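PDB 5OEZ: FBP protein from Leishmania major, which probably hydrolyses fructose 1,6-bisphosphate to fructose 6-phosphate and phosphate, a step of gluconeogenesis, as a magnesium-dependent class 1 enzyme that forms a homotetramer. Local coordinates for residues P227-K230 with E231-D234; I233-L236 with K237-T241. All blocks are in the same frame, centred on the assembly; numbering follows the deposited sequence.

How the contacts relate
Both contacts are local and follow one helix, 227-238, from its first turns to its last. Contact 1 takes the N-terminal part, contact 2 the C-terminal end and the turn beyond it; Ile233 and Asp234 belong to both. Each mixes buried and solvent-facing residues. In contact 1 the side-chain contacts are apolar, made by rings and an isoleucine on the buried face, while regular backbone bonds hold the turns. Contact 2 is more polar: an asparagine closes the last turn, a tyrosine ring covers its CB, and a water continues the link into the loop. A second subunit approaches contact 2 and not contact 1, with Lys237 making the polar contact.

Contact 1: residues P227-K230 with E231-D234; sequences PWFK and EYID
Phe229 meets Tyr232 and Ile233 on the buried face of helix 227-238, the helix of a beta-alpha-beta unit between strands 214-216 and 245-246. The Phe229 and Tyr232 rings run side by side and point the same way, their planes inclined at 54° and their centroids 5.6 Å apart. CE1 of Phe229 comes to 3.8 Å from CD2 of Tyr232. Both rings reach this place because each CG stands opposite its own backbone N (chi1 -166° in Phe229, much the same in Tyr232). One turn on, Ile233 crosses the phenyl group at a slant and brings CG1 to 3.5 Å from Phe229 CE2, with CD1 resting against CE2 and CZ. Trp225 meets the Phe229 ring edge-to-face, and Cys267 of strand 265-268 also touches it; Tyr232 packs on Ile265 of the same strand. On the outer side Glu231 brings CG beside Pro227 O and sends OE1 to a salt bridge with Arg337. Successive i to i+4 backbone bonds hold the turns, among them Asp234 N to Lys230 O at 2.8 Å, its N-H...O angle 166°.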
loop_
_atom_site.group_PDB
_atom_site.type_symbol
_atom_site.label_atom_id
_atom_site.label_comp_id
_atom_site.label_asym_id
_atom_site.label_seq_id
_atom_site.Cartn_x
_atom_site.Cartn_y
_atom_site.Cartn_z
ATOM N N PRO C 227 -36.893 -25.355 23.362
ATOM C CA PRO C 227 -36.335 -26.061 24.530
ATOM C C PRO C 227 -35.185 -27.029 24.231
ATOM O O PRO C 227 -34.225 -27.061 24.982
ATOM C CB PRO C 227 -37.548 -26.807 25.098
ATOM C CG PRO C 227 -38.710 -25.938 24.737
ATOM C CD PRO C 227 -38.369 -25.274 23.423
ATOM N N TRP C 228 -35.268 -27.795 23.152
ATOM C CA TRP C 228 -34.197 -28.727 22.841
ATOM C C TRP C 228 -32.833 -28.029 22.658
ATOM O O TRP C 228 -31.810 -28.570 23.048
ATOM C CB TRP C 228 -34.531 -29.586 21.633
ATOM C CG TRP C 228 -34.475 -28.897 20.283
ATOM C CD1 TRP C 228 -35.527 -28.416 19.570
ATOM C CD2 TRP C 228 -33.303 -28.666 19.475
ATOM N NE1 TRP C 228 -35.088 -27.890 18.374
ATOM C CE2 TRP C 228 -33.728 -28.023 18.298
ATOM C CE3 TRP C 228 -31.939 -28.935 19.642
ATOM C CZ2 TRP C 228 -32.834 -27.654 17.278
ATOM C CZ3 TRP C 228 -31.065 -28.574 18.647
ATOM C CH2 TRP C 228 -31.513 -27.937 17.476
ATOM N N PHE C 229 -32.837 -26.822 22.095
ATOM C CA PHE C 229 -31.611 -26.078 21.883
ATOM C C PHE C 229 -31.078 -25.443 23.171
ATOM O O PHE C 229 -29.863 -25.324 23.345
ATOM C CB PHE C 229 -31.774 -25.023 20.781
ATOM C CG PHE C 229 -30.460 -24.456 20.298
ATOM C CD1 PHE C 229 -29.699 -25.141 19.349
ATOM C CD2 PHE C 229 -29.973 -23.270 20.815
ATOM C CE1 PHE C 229 -28.479 -24.625 18.908
ATOM C CE2 PHE C 229 -28.750 -22.766 20.395
ATOM C CZ PHE C 229 -28.005 -23.442 19.429
ATOM N N LYS C 230 -31.966 -25.047 24.072
ATOM C CA LYS C 230 -31.532 -24.627 25.407
ATOM C C LYS C 230 -30.823 -25.767 26.102
ATOM O O LYS C 230 -29.787 -25.570 26.731
ATOM C CB LYS C 230 -32.711 -24.186 26.264
ATOM C CG LYS C 230 -33.416 -22.937 25.781
ATOM C CD LYS C 230 -34.522 -22.569 26.759
ATOM C CE LYS C 230 -35.292 -21.352 26.300
ATOM N NZ LYS C 230 -36.524 -21.207 27.095
ATOM N N GLU C 231 -31.391 -26.966 25.994
ATOM C CA GLU C 231 -30.787 -28.137 26.625
ATOM C C GLU C 231 -29.405 -28.436 26.074
ATOM O O GLU C 231 -28.508 -28.779 26.829
ATOM C CB GLU C 231 -31.698 -29.359 26.491
ATOM C CG GLU C 231 -32.963 -29.231 27.327
ATOM C CD GLU C 231 -33.926 -30.401 27.167
ATOM O OE1 GLU C 231 -33.504 -31.520 26.726
ATOM O OE2 GLU C 231 -35.116 -30.210 27.545
ATOM N N TYR C 232 -29.255 -28.299 24.770
ATOM C CA TYR C 232 -27.975 -28.523 24.111
ATOM C C TYR C 232 -26.931 -27.539 24.619
ATOM O O TYR C 232 -25.814 -27.924 24.971
ATOM C CB TYR C 232 -28.130 -28.411 22.588
ATOM C CG TYR C 232 -26.828 -28.255 21.817
ATOM C CD1 TYR C 232 -25.879 -29.263 21.811
ATOM C CD2 TYR C 232 -26.554 -27.101 21.085
ATOM C CE1 TYR C 232 -24.708 -29.132 21.098
ATOM C CE2 TYR C 232 -25.372 -26.954 20.382
ATOM C CZ TYR C 232 -24.453 -27.971 20.386
ATOM O OH TYR C 232 -23.277 -27.848 19.659
ATOM N N ILE C 233 -27.309 -26.270 24.675
ATOM C CA ILE C 233 -26.392 -25.240 25.143
ATOM C C ILE C 233 -26.044 -25.461 26.622
ATOM O O ILE C 233 -24.872 -25.377 26.985
ATOM C CB ILE C 233 -26.911 -23.817 24.846
ATOM C CG1 ILE C 233 -26.971 -23.581 23.329
ATOM C CG2 ILE C 233 -26.035 -22.755 25.506
ATOM C CD1 ILE C 233 -25.632 -23.612 22.593
ATOM N N ASP C 234 -27.038 -25.795 27.446
ATOM C CA ASP C 234 -26.782 -26.100 28.860
ATOM C C ASP C 234 -25.799 -27.272 29.017
ATOM O O ASP C 234 -24.932 -27.250 29.891
ATOM C CB ASP C 234 -28.089 -26.377 29.614
ATOM C CG ASP C 234 -28.970 -25.124 29.783
ATOM O OD1 ASP C 234 -28.588 -24.009 29.353
ATOM O OD2 ASP C 234 -30.085 -25.261 30.345
#

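Contact 2: residues I233-L236 with K237-T241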
loop_
_atom_site.group_PDB
_atom_site.type_symbol
_atom_site.label_atom_id
_atom_site.label_comp_id
_atom_site.label_asym_id
_atom_site.label_seq_id
_atom_site.Cartn_x
_atom_site.Cartn_y
_atom_site.Cartn_z
ATOM N N ILE C 233 -27.309 -26.270 24.675
ATOM C CA ILE C 233 -26.392 -25.240 25.143
ATOM C C ILE C 233 -26.044 -25.461 26.622
ATOM O O ILE C 233 -24.872 -25.377 26.985
ATOM C CB ILE C 233 -26.911 -23.817 24.846
ATOM C CG1 ILE C 233 -26.971 -23.581 23.329
ATOM C CG2 ILE C 233 -26.035 -22.755 25.506
ATOM C CD1 ILE C 233 -25.632 -23.612 22.593
ATOM N N ASP C 234 -27.038 -25.795 27.446
ATOM C CA ASP C 234 -26.782 -26.100 28.860
ATOM C C ASP C 234 -25.799 -27.272 29.017
ATOM O O ASP C 234 -24.932 -27.250 29.891
ATOM C CB ASP C 234 -28.089 -26.377 29.614
ATOM C CG ASP C 234 -28.970 -25.124 29.783
ATOM O OD1 ASP C 234 -28.588 -24.009 29.353
ATOM O OD2 ASP C 234 -30.085 -25.261 30.345
ATOM N N TYR C 235 -25.924 -28.271 28.150
ATOM C CA TYR C 235 -25.042 -29.425 28.176
ATOM C C TYR C 235 -23.588 -29.027 27.857
ATOM O O TYR C 235 -22.691 -29.415 28.582
ATOM C CB TYR C 235 -25.524 -30.493 27.192
ATOM C CG TYR C 235 -24.606 -31.694 27.124
ATOM C CD1 TYR C 235 -24.705 -32.726 28.060
ATOM C CD2 TYR C 235 -23.621 -31.799 26.119
ATOM C CE1 TYR C 235 -23.860 -33.837 27.992
ATOM C CE2 TYR C 235 -22.759 -32.897 26.059
ATOM C CZ TYR C 235 -22.881 -33.905 26.993
ATOM O OH TYR C 235 -22.039 -34.984 26.951
ATOM N N LEU C 236 -23.379 -28.263 26.784
ATOM C CA LEU C 236 -22.049 -27.739 26.451
ATOM C C LEU C 236 -21.369 -27.047 27.645
ATOM O O LEU C 236 -20.189 -27.259 27.888
ATOM C CB LEU C 236 -22.099 -26.759 25.282
ATOM C CG LEU C 236 -22.609 -27.232 23.928
ATOM C CD1 LEU C 236 -22.332 -26.154 22.892
ATOM C CD2 LEU C 236 -22.004 -28.560 23.482
ATOM N N LYS C 237 -22.132 -26.291 28.416
ATOM C CA LYS C 237 -21.599 -25.613 29.597
ATOM C C LYS C 237 -21.431 -26.453 30.854
ATOM O O LYS C 237 -20.589 -26.133 31.693
ATOM C CB LYS C 237 -22.534 -24.500 29.986
ATOM C CG LYS C 237 -22.762 -23.469 28.915
ATOM C CD LYS C 237 -23.645 -22.423 29.537
ATOM C CE LYS C 237 -24.062 -21.400 28.524
ATOM N NZ LYS C 237 -24.640 -20.269 29.271
ATOM N N MET C 238 -22.281 -27.456 31.049
ATOM C CA MET C 238 -22.366 -28.130 32.351
ATOM C C MET C 238 -22.048 -29.610 32.365
ATOM O O MET C 238 -21.991 -30.192 33.432
ATOM C CB MET C 238 -23.741 -27.881 32.976
ATOM C CG MET C 238 -23.896 -26.466 33.535
ATOM S SD MET C 238 -25.511 -26.128 34.280
ATOM C CE MET C 238 -26.634 -26.375 32.908
ATOM N N ASN C 239 -21.786 -30.218 31.214
ATOM C CA ASN C 239 -21.399 -31.638 31.181
ATOM C C ASN C 239 -20.052 -31.850 31.883
ATOM O O ASN C 239 -19.218 -30.958 31.901
ATOM C CB ASN C 239 -21.360 -32.186 29.734
ATOM C CG ASN C 239 -20.092 -31.798 28.991
ATOM O OD1 ASN C 239 -19.150 -32.580 28.939
ATOM N ND2 ASN C 239 -20.060 -30.598 28.420
ATOM N N LYS C 240 -19.854 -33.044 32.436
ATOM C CA LYS C 240 -18.677 -33.352 33.263
ATOM C C LYS C 240 -17.452 -33.767 32.460
ATOM O O LYS C 240 -16.355 -33.831 32.993
ATOM C CB LYS C 240 -19.005 -34.473 34.248
ATOM C CG LYS C 240 -20.198 -34.185 35.142
ATOM C CD LYS C 240 -20.102 -32.859 35.904
ATOM C CE LYS C 240 -20.911 -32.835 37.217
ATOM N NZ LYS C 240 -20.308 -32.060 38.345
ATOM N N THR C 241 -17.639 -34.031 31.179
ATOM C CA THR C 241 -16.629 -34.687 30.370
ATOM C C THR C 241 -15.776 -33.750 29.507
ATOM O O THR C 241 -14.568 -33.927 29.435
ATOM C CB THR C 241 -17.315 -35.731 29.474
ATOM O OG1 THR C 241 -18.272 -35.092 28.615
ATOM C CG2 THR C 241 -18.045 -36.754 30.330
HETATM O O HOH W 1 -21.163 -36.042 29.190
#
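Tyr235 O is gripped twice by Asn239: the backbone N donates at 2.9 Å, in the plane of the carbonyl, and the side-chain ND2 donates to Tyr235 O at 2.9 Å from a tilted position. Met238 N adds a weak bond to the same oxygen. The grip falls at the C-terminal end of helix 227-238, where Asn239 is the first residue to leave helical geometry. Its chi1 of 79° puts CG between the backbone N and the carbonyl carbon and folds the amide back over the last turn. There CB sits over one face of the Tyr235 ring, 3.6 Å from its centroid, in a CH-pi contact, and the amide lies nearly flat on the ring, the planes 22° apart. The other end of the amide fixes the turn that follows: OD1 accepts from Thr241 OG1 at 2.7 Å and from Thr241 N at 3.1 Å, the latter forming an Asx turn. A water ties Tyr235 OH, 2.6 Å away, to Thr241 OG1. On another side Met238, bent at its last torsion, curls CE back to 3.6 Å from Asp234 CB. Lys237 runs out extended, passing CE at 3.9 Å from Ile233 CG2, and its NZ forms salt bridges with Glu219 of its own chain and Glu219 of the second subunit, which probably offset the nearness of the two Lys237 ammonium groups. Leu236 and Tyr235 pack on Leu330 of helix 325-338, while Ile233, Leu236 and Lys237 touch Tyr215 of strand 214-216.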